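Local coordinates for oligopeptide-binding protein oppA (Lactococcus lactis, PDB 3DRF) that binds oligopeptides for uptake by the ABC transporter OppABCDF, which is essential for the import of peptides longer than three residues and for growth in milk, at residues A38-S43 / V258-S263; Y119-E124 / A195-L200; N276-S281 / L543-V548; S499-D504 / E528-K533; N506-A511 / A521-Y526. All blocks are in the same frame, centred on the assembly; numbering follows the deposited sequence. Where two conformers were deposited one is given.

Contact 1. Residues A38-S43 / V258-S263; sequences AYQSDS and VSTAKS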
# COMPACT_ATOMS: atom_id res chain seq x y z
N ALA A 38 9.88 -14.40 -10.16
CA ALA A 38 10.48 -13.12 -9.83
C ALA A 38 9.44 -12.01 -9.62
O ALA A 38 8.35 -12.05 -10.11
CB ALA A 38 11.54 -12.69 -10.92
N TYR A 39 9.89 -11.00 -8.89
CA TYR A 39 9.22 -9.70 -8.79
C TYR A 39 10.12 -8.63 -9.39
O TYR A 39 11.27 -8.57 -9.07
CB TYR A 39 8.85 -9.40 -7.31
CG TYR A 39 7.86 -8.26 -7.18
CD1 TYR A 39 6.50 -8.51 -7.03
CD2 TYR A 39 8.28 -6.94 -7.25
CE1 TYR A 39 5.61 -7.44 -6.95
CE2 TYR A 39 7.42 -5.93 -7.15
CZ TYR A 39 6.09 -6.19 -7.03
OH TYR A 39 5.23 -5.13 -6.93
N GLN A 40 9.55 -7.81 -10.25
CA GLN A 40 10.30 -6.75 -10.88
C GLN A 40 10.54 -5.59 -9.89
O GLN A 40 9.64 -4.97 -9.41
CB GLN A 40 9.57 -6.25 -12.13
CG GLN A 40 10.46 -5.25 -12.94
CD GLN A 40 9.73 -4.78 -14.17
OE1 GLN A 40 8.96 -3.86 -14.13
NE2 GLN A 40 9.99 -5.45 -15.28
N SER A 41 11.81 -5.38 -9.64
CA SER A 41 12.23 -4.35 -8.73
C SER A 41 13.65 -3.91 -9.04
O SER A 41 14.50 -4.72 -9.15
CB SER A 41 12.19 -4.90 -7.28
OG SER A 41 12.64 -3.92 -6.35
N ASP A 42 13.85 -2.62 -9.15
CA ASP A 42 15.18 -2.05 -9.31
C ASP A 42 15.93 -1.84 -7.96
O ASP A 42 17.10 -1.62 -7.94
CB ASP A 42 15.11 -0.73 -10.13
CG ASP A 42 14.78 -0.99 -11.61
OD1 ASP A 42 15.27 -1.95 -12.09
OD2 ASP A 42 13.98 -0.30 -12.18
N SER A 43 15.20 -1.93 -6.87
CA SER A 43 15.80 -1.88 -5.54
C SER A 43 15.92 -3.26 -4.89
O SER A 43 15.15 -4.13 -5.15
CB SER A 43 14.93 -1.02 -4.61
OG SER A 43 14.98 0.34 -4.97
N VAL A 258 14.17 -9.13 -9.94
CA VAL A 258 14.76 -8.91 -11.26
C VAL A 258 14.56 -7.47 -11.72
O VAL A 258 13.51 -6.87 -11.47
CB VAL A 258 14.16 -9.86 -12.31
CG1 VAL A 258 12.68 -9.58 -12.49
CG2 VAL A 258 14.90 -9.72 -13.63
N SER A 259 15.62 -6.82 -12.22
CA SER A 259 15.54 -5.41 -12.59
C SER A 259 14.60 -5.18 -13.78
O SER A 259 14.32 -6.10 -14.55
CB SER A 259 16.91 -4.86 -12.96
OG SER A 259 17.33 -5.39 -14.20
N THR A 260 14.14 -3.95 -13.93
CA THR A 260 13.29 -3.61 -15.05
C THR A 260 14.01 -3.83 -16.39
O THR A 260 13.41 -4.34 -17.34
CB THR A 260 12.82 -2.17 -14.91
OG1 THR A 260 12.33 -2.00 -13.58
CG2 THR A 260 11.75 -1.86 -15.92
N ALA A 261 15.30 -3.49 -16.45
CA ALA A 261 16.08 -3.59 -17.72
C ALA A 261 16.42 -5.01 -18.10
O ALA A 261 16.69 -5.26 -19.24
CB ALA A 261 17.37 -2.76 -17.58
N LYS A 262 16.36 -5.93 -17.17
CA LYS A 262 16.69 -7.34 -17.42
C LYS A 262 15.47 -8.27 -17.53
O LYS A 262 15.60 -9.40 -17.79
CB LYS A 262 17.69 -7.87 -16.38
CG LYS A 262 19.07 -7.15 -16.48
CD LYS A 262 20.07 -7.61 -15.44
CE LYS A 262 21.42 -6.97 -15.70
NZ LYS A 262 21.89 -7.57 -16.96
N SER A 263 14.28 -7.73 -17.33
CA SER A 263 13.08 -8.57 -17.24
C SER A 263 12.67 -9.30 -18.54
O SER A 263 12.41 -10.45 -18.51
CB SER A 263 11.88 -7.75 -16.72
OG SER A 263 12.05 -7.45 -15.34
O HOH W 1 16.66 -1.60 -14.60
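Asp42 OD1 is gripped twice: Thr260 N donates to it at 2.9 Å, on the syn side but tilted out of the carboxylate plane, and a water that also accepts from Ala261 N donates to it. The other oxygen, OD2, takes a bond from Thr260 OG1 in one of the two conformers of Thr260, and this hydroxyl lies above the carboxylate plane. The carboxylate thus holds both the backbone and the side chain of one residue. Gln40 reaches the same loop. Its CG is anti to the backbone N (chi1 -172°); from the end of the extended chain Gln40 NE2 donates to Ser263 OG at 2.9 Å. The bond is nearly straight (171°) and lies in the amide plane. Ser263 OG in turn donates to Ser259 O at 2.8 Å, closing the loop on itself. Gln40 NE2 also donates to Gln282 OE1, and Gln40 OE1 accepts from Val279 N. Alongside, the backbones pair, with Val258 N donating to Tyr39 O at 3.1 Å and Ser41 N to Val258 O at 2.9 Å, while Ala38 CB rests on Val258 CG1. This is parallel β-pairing of strands 34-40 and 252-258 in a mixed five-stranded sheet of the solute-binding protein fold.

Contact 2. Residues Y119-E124 / A195-L200; sequences YEFTYE and APYQYL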
# COMPACT_ATOMS: atom_id res chain seq x y z
N TYR A 119 -1.95 -13.53 17.85
CA TYR A 119 -2.83 -12.53 17.19
C TYR A 119 -2.79 -11.13 17.87
O TYR A 119 -2.64 -10.15 17.23
CB TYR A 119 -4.26 -13.11 17.14
CG TYR A 119 -5.20 -12.14 16.44
CD1 TYR A 119 -5.04 -11.80 15.08
CD2 TYR A 119 -6.20 -11.52 17.15
CE1 TYR A 119 -5.90 -10.88 14.46
CE2 TYR A 119 -7.06 -10.60 16.55
CZ TYR A 119 -6.89 -10.27 15.21
OH TYR A 119 -7.76 -9.36 14.61
N GLU A 120 -2.94 -11.12 19.19
CA GLU A 120 -2.79 -9.88 19.95
C GLU A 120 -1.39 -9.27 19.74
O GLU A 120 -1.25 -8.07 19.65
CB GLU A 120 -3.06 -10.18 21.47
CG GLU A 120 -2.91 -8.91 22.34
CD GLU A 120 -1.46 -8.60 22.79
OE1 GLU A 120 -0.58 -9.41 22.64
OE2 GLU A 120 -1.32 -7.49 23.32
N PHE A 121 -0.37 -10.12 19.62
CA PHE A 121 1.01 -9.58 19.49
C PHE A 121 1.20 -8.75 18.20
O PHE A 121 1.89 -7.77 18.24
CB PHE A 121 2.07 -10.72 19.62
CG PHE A 121 3.48 -10.20 19.72
CD1 PHE A 121 4.45 -10.66 18.87
CD2 PHE A 121 3.82 -9.24 20.66
CE1 PHE A 121 5.74 -10.20 18.96
CE2 PHE A 121 5.16 -8.76 20.76
CZ PHE A 121 6.08 -9.24 19.88
N THR A 122 0.52 -9.13 17.11
CA THR A 122 0.48 -8.28 15.88
C THR A 122 0.12 -6.80 16.25
O THR A 122 0.73 -5.87 15.80
CB THR A 122 -0.60 -8.82 14.96
OG1 THR A 122 -0.17 -10.15 14.53
CG2 THR A 122 -0.76 -7.89 13.73
N TYR A 123 -0.89 -6.63 17.11
CA TYR A 123 -1.33 -5.26 17.50
C TYR A 123 -0.21 -4.51 18.23
O TYR A 123 -0.05 -3.38 18.01
CB TYR A 123 -2.56 -5.32 18.39
CG TYR A 123 -3.84 -5.73 17.61
CD1 TYR A 123 -4.15 -7.08 17.38
CD2 TYR A 123 -4.70 -4.78 17.05
CE1 TYR A 123 -5.30 -7.48 16.69
CE2 TYR A 123 -5.88 -5.17 16.33
CZ TYR A 123 -6.17 -6.51 16.20
OH TYR A 123 -7.31 -6.85 15.49
N GLU A 124 0.54 -5.21 19.08
CA GLU A 124 1.63 -4.58 19.78
C GLU A 124 2.73 -4.16 18.82
O GLU A 124 3.32 -3.16 18.98
CB GLU A 124 2.24 -5.53 20.84
CG GLU A 124 1.19 -5.93 21.99
CD GLU A 124 1.81 -6.68 23.13
OE1 GLU A 124 2.99 -6.77 23.13
OE2 GLU A 124 1.06 -7.20 23.95
N ALA A 195 1.76 -12.97 14.63
CA ALA A 195 3.22 -12.86 14.83
C ALA A 195 3.63 -13.88 15.88
O ALA A 195 2.90 -14.06 16.84
CB ALA A 195 3.58 -11.42 15.30
N PRO A 196 4.76 -14.52 15.68
CA PRO A 196 5.14 -15.65 16.56
C PRO A 196 5.77 -15.17 17.90
O PRO A 196 6.99 -15.10 18.04
CB PRO A 196 6.12 -16.44 15.67
CG PRO A 196 6.78 -15.33 14.78
CD PRO A 196 5.61 -14.40 14.49
N TYR A 197 4.88 -14.89 18.84
CA TYR A 197 5.30 -14.29 20.12
C TYR A 197 6.34 -15.12 20.90
O TYR A 197 7.29 -14.60 21.33
CB TYR A 197 4.08 -13.97 20.98
CG TYR A 197 4.46 -13.49 22.37
CD1 TYR A 197 4.97 -12.23 22.58
CD2 TYR A 197 4.35 -14.35 23.46
CE1 TYR A 197 5.33 -11.82 23.86
CE2 TYR A 197 4.70 -13.94 24.75
CZ TYR A 197 5.20 -12.69 24.90
OH TYR A 197 5.57 -12.22 26.16
N GLN A 198 6.15 -16.42 21.01
CA GLN A 198 7.13 -17.23 21.76
C GLN A 198 8.50 -17.20 21.09
O GLN A 198 9.48 -17.23 21.76
CB GLN A 198 6.65 -18.68 21.94
CG GLN A 198 5.48 -18.87 22.92
CD GLN A 198 5.79 -18.37 24.32
OE1 GLN A 198 6.88 -18.48 24.81
NE2 GLN A 198 4.80 -17.82 24.96
N TYR A 199 8.54 -17.16 19.76
CA TYR A 199 9.82 -17.09 19.01
C TYR A 199 10.57 -15.73 19.16
O TYR A 199 11.75 -15.68 19.13
CB TYR A 199 9.50 -17.34 17.54
CG TYR A 199 10.68 -17.52 16.60
CD1 TYR A 199 11.61 -18.57 16.79
CD2 TYR A 199 10.83 -16.72 15.48
CE1 TYR A 199 12.64 -18.77 15.90
CE2 TYR A 199 11.87 -16.91 14.60
CZ TYR A 199 12.77 -17.94 14.84
OH TYR A 199 13.84 -18.16 13.97
N LEU A 200 9.80 -14.67 19.31
CA LEU A 200 10.28 -13.29 19.24
C LEU A 200 10.35 -12.55 20.58
O LEU A 200 10.84 -11.46 20.63
CB LEU A 200 9.35 -12.49 18.27
CG LEU A 200 9.31 -13.03 16.81
CD1 LEU A 200 8.33 -12.16 15.95
CD2 LEU A 200 10.72 -12.99 16.18
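A T-shaped aromatic pair, Phe121 with Tyr197, joins helix 116-127 to the short helix 197-200. The edge of Tyr197 points at the face of Phe121, with CD1 of Tyr197 3.7 Å above the plane and over the ring centre. The centroids are 5.1 Å apart and the planes are turned by 70°. In both residues CG is anti to the backbone N (chi1 -170° for Phe121, 173° for Tyr197), which directs CG of each residue toward the other helix. Pro196, centre of an inverse gamma turn, is the N-cap residue of helix 197-200, and Asp118 of the facing helix accepts from Tyr197 N. Phe121 CD1 also lies 3.8 Å from Ala195 CB, and its CE1 comes within 4.3 Å of Leu200 CB. An alanine in place of Phe121 would probably leave the Tyr197 edge without its aromatic face and open a gap beside Ala195 and Leu200. Thr122 OG1 donates to Thr193 O; Ala195 N, 3.4 Å from Thr122 OG1, is not hydrogen-bonded to it.

Contact 3. Residues N276-S281 / L543-V548; sequences NGMVSS and LNYTPV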
# COMPACT_ATOMS: atom_id res chain seq x y z
N ASN A 276 6.05 -11.15 -11.63
CA ASN A 276 5.02 -10.23 -11.10
C ASN A 276 5.55 -8.81 -11.01
O ASN A 276 6.72 -8.60 -10.88
CB ASN A 276 4.55 -10.74 -9.72
CG ASN A 276 3.73 -12.03 -9.85
OD1 ASN A 276 2.79 -12.06 -10.60
ND2 ASN A 276 4.15 -13.07 -9.16
N GLY A 277 4.64 -7.87 -11.09
CA GLY A 277 4.98 -6.45 -10.96
C GLY A 277 5.58 -5.75 -12.16
O GLY A 277 6.10 -4.70 -12.04
N MET A 278 5.46 -6.37 -13.34
CA MET A 278 6.06 -5.75 -14.52
C MET A 278 5.38 -4.46 -14.95
O MET A 278 4.19 -4.39 -14.91
CB MET A 278 6.10 -6.74 -15.70
CG MET A 278 7.07 -7.89 -15.44
SD MET A 278 7.21 -8.99 -16.89
CE MET A 278 8.10 -7.93 -18.07
N VAL A 279 6.19 -3.49 -15.34
CA VAL A 279 5.72 -2.16 -15.73
C VAL A 279 4.87 -2.22 -17.03
O VAL A 279 5.08 -3.03 -17.91
CB VAL A 279 6.90 -1.17 -15.92
CG1 VAL A 279 7.49 -0.77 -14.54
CG2 VAL A 279 7.97 -1.67 -16.90
N SER A 280 3.95 -1.29 -17.13
CA SER A 280 3.04 -1.20 -18.27
C SER A 280 3.77 -1.02 -19.61
O SER A 280 3.29 -1.51 -20.63
CB SER A 280 2.07 -0.04 -18.07
OG SER A 280 1.21 -0.28 -16.95
N SER A 281 4.93 -0.38 -19.59
CA SER A 281 5.65 -0.08 -20.84
C SER A 281 6.20 -1.34 -21.54
O SER A 281 6.51 -1.29 -22.68
CB SER A 281 6.78 0.90 -20.61
OG SER A 281 7.75 0.36 -19.73
N LEU A 543 -4.48 -1.58 -14.89
CA LEU A 543 -4.61 -3.03 -14.97
C LEU A 543 -3.24 -3.65 -14.76
O LEU A 543 -2.30 -3.12 -15.24
CB LEU A 543 -5.11 -3.50 -16.37
CG LEU A 543 -6.41 -2.93 -16.87
CD1 LEU A 543 -6.73 -3.45 -18.34
CD2 LEU A 543 -7.45 -3.30 -15.90
N ASN A 544 -3.18 -4.73 -13.99
CA ASN A 544 -1.98 -5.54 -13.84
C ASN A 544 -1.95 -6.65 -14.91
O ASN A 544 -2.97 -7.07 -15.39
CB ASN A 544 -1.98 -6.23 -12.45
CG ASN A 544 -1.67 -5.27 -11.31
OD1 ASN A 544 -1.06 -4.29 -11.49
ND2 ASN A 544 -2.16 -5.58 -10.16
N TYR A 545 -0.74 -7.13 -15.21
CA TYR A 545 -0.55 -8.33 -16.04
C TYR A 545 0.60 -9.13 -15.47
O TYR A 545 1.48 -8.59 -14.89
CB TYR A 545 -0.29 -7.97 -17.52
CG TYR A 545 1.09 -7.34 -17.77
CD1 TYR A 545 2.14 -8.10 -18.24
CD2 TYR A 545 1.29 -5.97 -17.59
CE1 TYR A 545 3.34 -7.57 -18.51
CE2 TYR A 545 2.53 -5.42 -17.82
CZ TYR A 545 3.55 -6.23 -18.30
OH TYR A 545 4.75 -5.67 -18.59
N THR A 546 0.57 -10.43 -15.70
CA THR A 546 1.63 -11.35 -15.28
C THR A 546 1.82 -12.37 -16.39
O THR A 546 0.93 -13.10 -16.70
CB THR A 546 1.21 -12.09 -14.00
OG1 THR A 546 1.20 -11.14 -12.93
CG2 THR A 546 2.20 -13.24 -13.63
N PRO A 547 2.99 -12.46 -16.97
CA PRO A 547 3.28 -13.58 -17.87
C PRO A 547 3.59 -14.89 -17.10
O PRO A 547 4.21 -14.89 -16.08
CB PRO A 547 4.52 -13.11 -18.64
CG PRO A 547 5.26 -12.24 -17.68
CD PRO A 547 4.17 -11.57 -16.83
N VAL A 548 3.08 -15.99 -17.64
CA VAL A 548 3.19 -17.31 -17.05
C VAL A 548 3.65 -18.31 -18.12
O VAL A 548 3.00 -18.45 -19.12
CB VAL A 548 1.83 -17.78 -16.46
CG1 VAL A 548 2.00 -19.14 -15.84
CG2 VAL A 548 1.31 -16.73 -15.43
O HOH W 2 1.79 -8.24 -11.88
O HOH W 3 4.16 -8.81 -14.10
O HOH W 4 1.82 -5.74 -14.04
O HOH W 5 0.45 -2.79 -15.73
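The ring of Tyr545 has Val279 O at its edge, in the ring plane, and Ser280 CA near the same plane. Tyr545 OH donates to Val279 O at 2.7 Å, from above the plane of that carbonyl, 36° out of it. Met278 crosses the tyrosine at about a right angle: its CB packs 3.7 Å from Tyr545 CZ. Met278 SD lies 5.5 Å from the centroid of the Tyr545 ring, 59° off its normal, an oblique Met-aromatic contact. Tyr283 meets the same ring with the planes at about 50°. Loop 276-281 leaves strand 274-276 of the five-stranded sheet, whereas 543-548 belongs to the long strand 536-549 of the eight-stranded one; the pair therefore ties together two sheets of this Venus fly-trap binding protein. Beyond the ring, Met278 SD touches Pro547 CG at 3.9 Å. Thr546 OG1 donates to Asn276 OD1 at 3.0 Å, in the plane of that amide carbonyl. Four waters bridge the two segments: two of them, accepting from Gly277 N and Met278 N, both donate to Tyr545 O, and a third accepts from Tyr545 N and donates to Met278 O. The fourth links Ser280 OG to Leu543 O.

Contact 4. Residues S499-D504 / E528-K533; sequences SEITKD and EDMNKK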
# COMPACT_ATOMS: atom_id res chain seq x y z
N SER A 499 -10.05 19.61 8.72
CA SER A 499 -11.31 19.18 9.37
C SER A 499 -12.34 18.64 8.37
O SER A 499 -12.93 17.66 8.64
CB SER A 499 -11.97 20.29 10.20
OG SER A 499 -11.12 20.62 11.29
N GLU A 500 -12.44 19.24 7.20
CA GLU A 500 -13.38 18.76 6.19
C GLU A 500 -13.03 17.34 5.75
O GLU A 500 -13.89 16.47 5.65
CB GLU A 500 -13.40 19.70 4.97
CG GLU A 500 -14.30 19.25 3.82
CD GLU A 500 -14.38 20.28 2.72
OE1 GLU A 500 -15.10 21.29 2.89
OE2 GLU A 500 -13.72 20.07 1.69
N ILE A 501 -11.76 17.12 5.45
CA ILE A 501 -11.27 15.76 5.04
C ILE A 501 -11.45 14.71 6.13
O ILE A 501 -11.93 13.66 5.88
CB ILE A 501 -9.84 15.77 4.45
CG1 ILE A 501 -9.75 16.75 3.22
CG2 ILE A 501 -9.42 14.32 4.10
CD1 ILE A 501 -10.76 16.44 2.09
N THR A 502 -11.06 15.06 7.35
CA THR A 502 -11.21 14.19 8.52
C THR A 502 -12.71 13.82 8.73
O THR A 502 -13.02 12.68 8.86
CB THR A 502 -10.67 14.88 9.78
OG1 THR A 502 -9.24 14.86 9.69
CG2 THR A 502 -11.12 14.14 11.06
N LYS A 503 -13.63 14.81 8.64
CA LYS A 503 -15.05 14.49 8.74
C LYS A 503 -15.53 13.64 7.57
O LYS A 503 -16.37 12.75 7.74
CB LYS A 503 -15.87 15.76 8.87
CG LYS A 503 -15.68 16.48 10.20
CD LYS A 503 -16.74 17.55 10.36
CE LYS A 503 -16.53 18.37 11.61
NZ LYS A 503 -15.70 19.58 11.33
N ASP A 504 -15.01 13.89 6.32
CA ASP A 504 -15.33 13.03 5.19
C ASP A 504 -14.94 11.58 5.47
O ASP A 504 -15.69 10.66 5.15
CB ASP A 504 -14.63 13.52 3.92
CG ASP A 504 -15.26 14.78 3.36
OD1 ASP A 504 -16.35 15.16 3.83
OD2 ASP A 504 -14.67 15.39 2.44
N GLU A 528 -14.72 14.43 -4.29
CA GLU A 528 -14.83 15.82 -4.73
C GLU A 528 -14.00 16.72 -3.83
O GLU A 528 -13.31 17.55 -4.31
CB GLU A 528 -16.30 16.29 -4.63
CG GLU A 528 -17.31 15.67 -5.66
CD GLU A 528 -18.75 15.98 -5.31
OE1 GLU A 528 -19.08 16.31 -4.18
OE2 GLU A 528 -19.52 15.86 -6.23
N ASP A 529 -14.07 16.53 -2.52
CA ASP A 529 -13.38 17.43 -1.59
C ASP A 529 -11.84 17.27 -1.68
O ASP A 529 -11.14 18.22 -1.63
CB ASP A 529 -13.84 17.22 -0.11
CG ASP A 529 -15.26 17.69 0.12
OD1 ASP A 529 -15.84 18.39 -0.69
OD2 ASP A 529 -15.74 17.31 1.18
N MET A 530 -11.37 16.06 -1.87
CA MET A 530 -9.93 15.83 -2.00
C MET A 530 -9.44 16.50 -3.29
O MET A 530 -8.42 17.05 -3.30
CB MET A 530 -9.65 14.32 -2.09
CG MET A 530 -9.74 13.65 -0.64
SD MET A 530 -8.33 14.18 0.50
CE MET A 530 -7.04 12.95 0.03
N ASN A 531 -10.22 16.42 -4.36
CA ASN A 531 -9.80 17.08 -5.63
C ASN A 531 -9.79 18.63 -5.49
O ASN A 531 -8.93 19.27 -5.98
CB ASN A 531 -10.74 16.63 -6.78
CG ASN A 531 -10.40 15.24 -7.33
OD1 ASN A 531 -9.39 14.66 -6.98
ND2 ASN A 531 -11.25 14.74 -8.15
N LYS A 532 -10.75 19.20 -4.79
CA LYS A 532 -10.82 20.67 -4.61
C LYS A 532 -9.72 21.19 -3.66
O LYS A 532 -9.08 22.12 -3.98
CB LYS A 532 -12.20 21.10 -4.12
CG LYS A 532 -12.29 22.65 -4.04
CD LYS A 532 -13.72 23.09 -3.70
CE LYS A 532 -13.84 24.68 -3.77
NZ LYS A 532 -15.08 25.24 -3.04
N LYS A 533 -9.51 20.49 -2.54
CA LYS A 533 -8.46 20.87 -1.61
C LYS A 533 -7.08 20.70 -2.28
O LYS A 533 -6.19 21.45 -2.04
CB LYS A 533 -8.51 19.99 -0.35
CG LYS A 533 -9.74 20.20 0.59
CD LYS A 533 -9.64 21.35 1.53
CE LYS A 533 -10.88 21.45 2.47
NZ LYS A 533 -10.59 22.52 3.59
O HOH W 6 -11.66 22.09 6.77
O HOH W 7 -13.43 23.78 3.44
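Asp504 OD2 and Asp529 OD2 lie only 2.5 Å apart, and the two carboxylates are nearly coplanar, 22° between their planes. Glu500 adds a third acid: in one of its two conformers Glu500 OE2 comes 3.2 Å from Asp529 CG. The extended Glu500 chain crosses Asp529 at about a right angle, and Glu500 OE2 also rests 3.3 Å from Lys533 CE. Beside the acids Ile501 CD1 touches Met530 SD at 3.7 Å and Asp529 CB at 3.9 Å. Ile501 and Met530 cross at about a right angle. In the next shell, Lys525 makes salt bridges to Asp504 OD1 and to Asp529 OD2, while Lys533 NZ makes a salt bridge to Asp498 OD1. A water accepts from Lys533 NZ and donates to Glu500 OE1, joining these groups indirectly. Helices 499-508 and 516-533 run antiparallel here, the axes of the short segments 10.3 Å apart at 160°. Oxygens as close as those of Asp504 and Asp529 imply that one acid probably holds a proton and donates it to the other; Lys525 would then probably offset the charge left on the pair, and the third acid, Glu500, would be likely to favour such protonation.

Contact 5. Residues N506-A511 / A521-Y526; sequences NDIDSA and AAFVKY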
# COMPACT_ATOMS: atom_id res chain seq x y z
N ASN A 506 -14.31 10.03 8.24
CA ASN A 506 -15.11 9.45 9.34
C ASN A 506 -16.55 9.15 8.86
O ASN A 506 -17.09 8.15 9.21
CB ASN A 506 -15.10 10.38 10.57
CG ASN A 506 -13.72 10.50 11.22
OD1 ASN A 506 -12.82 9.76 10.95
ND2 ASN A 506 -13.62 11.46 12.07
N ASP A 507 -17.12 10.06 8.07
CA ASP A 507 -18.52 9.86 7.58
C ASP A 507 -18.65 8.55 6.77
O ASP A 507 -19.61 7.86 6.90
CB ASP A 507 -18.98 11.11 6.81
CG ASP A 507 -20.48 11.21 6.70
OD1 ASP A 507 -21.16 10.88 7.66
OD2 ASP A 507 -20.94 11.65 5.70
N ILE A 508 -17.64 8.26 5.93
CA ILE A 508 -17.60 7.04 5.12
C ILE A 508 -17.73 5.76 5.97
O ILE A 508 -18.31 4.80 5.58
CB ILE A 508 -16.32 7.06 4.25
CG1 ILE A 508 -16.54 8.01 3.05
CG2 ILE A 508 -15.92 5.62 3.82
CD1 ILE A 508 -15.19 8.44 2.34
N ASP A 509 -17.15 5.84 7.16
CA ASP A 509 -17.11 4.65 8.05
C ASP A 509 -18.04 4.78 9.25
O ASP A 509 -18.00 3.99 10.11
CB ASP A 509 -15.63 4.34 8.52
CG ASP A 509 -14.72 3.90 7.39
OD1 ASP A 509 -15.21 3.42 6.41
OD2 ASP A 509 -13.55 4.11 7.54
N SER A 510 -18.90 5.78 9.25
CA SER A 510 -19.84 6.00 10.34
C SER A 510 -21.01 4.98 10.34
O SER A 510 -21.24 4.28 9.40
CB SER A 510 -20.41 7.44 10.24
OG SER A 510 -21.36 7.57 9.21
N ALA A 511 -21.72 4.99 11.48
CA ALA A 511 -22.94 4.18 11.64
C ALA A 511 -23.99 4.54 10.57
O ALA A 511 -24.63 3.69 10.11
CB ALA A 511 -23.53 4.37 13.09
N ALA A 521 -22.82 8.37 -1.15
CA ALA A 521 -22.76 9.85 -1.13
C ALA A 521 -21.56 10.37 -0.32
O ALA A 521 -20.98 11.35 -0.71
CB ALA A 521 -24.11 10.45 -0.63
N ALA A 522 -21.24 9.70 0.77
CA ALA A 522 -20.06 10.07 1.53
C ALA A 522 -18.78 9.84 0.72
O ALA A 522 -17.94 10.67 0.72
CB ALA A 522 -20.06 9.26 2.82
N PHE A 523 -18.70 8.74 0.00
CA PHE A 523 -17.55 8.49 -0.88
C PHE A 523 -17.45 9.53 -2.00
O PHE A 523 -16.40 9.94 -2.32
CB PHE A 523 -17.59 7.05 -1.49
CG PHE A 523 -16.77 6.03 -0.70
CD1 PHE A 523 -15.39 6.10 -0.63
CD2 PHE A 523 -17.40 5.00 -0.04
CE1 PHE A 523 -14.65 5.17 0.08
CE2 PHE A 523 -16.66 4.03 0.66
CZ PHE A 523 -15.28 4.14 0.73
N VAL A 524 -18.58 9.93 -2.57
CA VAL A 524 -18.55 10.96 -3.64
C VAL A 524 -18.04 12.30 -3.06
O VAL A 524 -17.24 12.94 -3.65
CB VAL A 524 -19.96 11.13 -4.29
CG1 VAL A 524 -20.01 12.42 -5.14
CG2 VAL A 524 -20.29 9.93 -5.16
N LYS A 525 -18.57 12.68 -1.93
CA LYS A 525 -18.17 13.96 -1.27
C LYS A 525 -16.67 13.98 -0.97
O LYS A 525 -16.03 14.94 -1.26
CB LYS A 525 -19.03 14.25 -0.03
CG LYS A 525 -18.66 15.61 0.61
CD LYS A 525 -19.52 15.89 1.84
CE LYS A 525 -19.39 17.33 2.35
NZ LYS A 525 -17.99 17.62 2.84
N TYR A 526 -16.17 12.89 -0.41
CA TYR A 526 -14.74 12.72 -0.17
C TYR A 526 -13.90 12.88 -1.45
O TYR A 526 -12.91 13.55 -1.45
CB TYR A 526 -14.54 11.31 0.39
CG TYR A 526 -13.07 10.88 0.49
CD1 TYR A 526 -12.17 11.54 1.33
CD2 TYR A 526 -12.60 9.82 -0.28
CE1 TYR A 526 -10.82 11.10 1.39
CE2 TYR A 526 -11.29 9.40 -0.22
CZ TYR A 526 -10.40 10.07 0.60
OH TYR A 526 -9.06 9.68 0.68
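Ile508 forks at CB and both branches pack on helix 516-533. Ile508 CG2 lies over one face of the Phe523 ring, 3.4 Å above the plane and offset toward the rim; this is a CH-pi contact, with 3.9 Å from CG2 to the ring centroid and 27° off the normal. Ile508 CG1 is anti to the carbonyl carbon (chi1 -78°) and meets Ala522 CB at 3.7 Å. At the tip, Ile508 CD1 touches Tyr526 CB at 3.5 Å and also lies near Phe523 CD1, so the isoleucine is wedged between three side chains. An alanine in place of Phe523 would probably leave Ile508 CG2 without its aromatic face and open a gap toward Ile361 and Pro479, which the ring also touches. Next to Ile508, Asp507 OD2 packs against Ala522 CB at 3.8 Å, and its other oxygen is bonded by Tyr518. Asp507 O accepts from both Ser510 N and Ser510 OG, which tie the chain back as it turns away. The pairing is that of a helical hairpin, in which helices 499-508 and 516-533, joined by a short connection, pack through apolar side chains at this end.

The five contacts fall into two touching pairs and one outlier. Contacts 1 and 3, centres about 12 Å apart, are joined by probable backbone hydrogen bonds, Ala38 O to Asn276 N 2.9 Å and Gln40 N to Asn276 O 3.0 Å, so contact 3 continues from the edge strand 274-276 beside contact 1. Contacts 4 and 5 use the same two helices, centres about 10 Å apart, and Lys525 joins them by its salt bridge to Asp504. These pairs lie far apart, with contacts 1 and 4 on opposite sides of the chain's centre and about 37 Å between their centres. Contact 2 stands alone, its nearest atoms about 15 Å from contact 5. All five belong to the closed, peptide-bound form, and none of the interactions described involves the peptide.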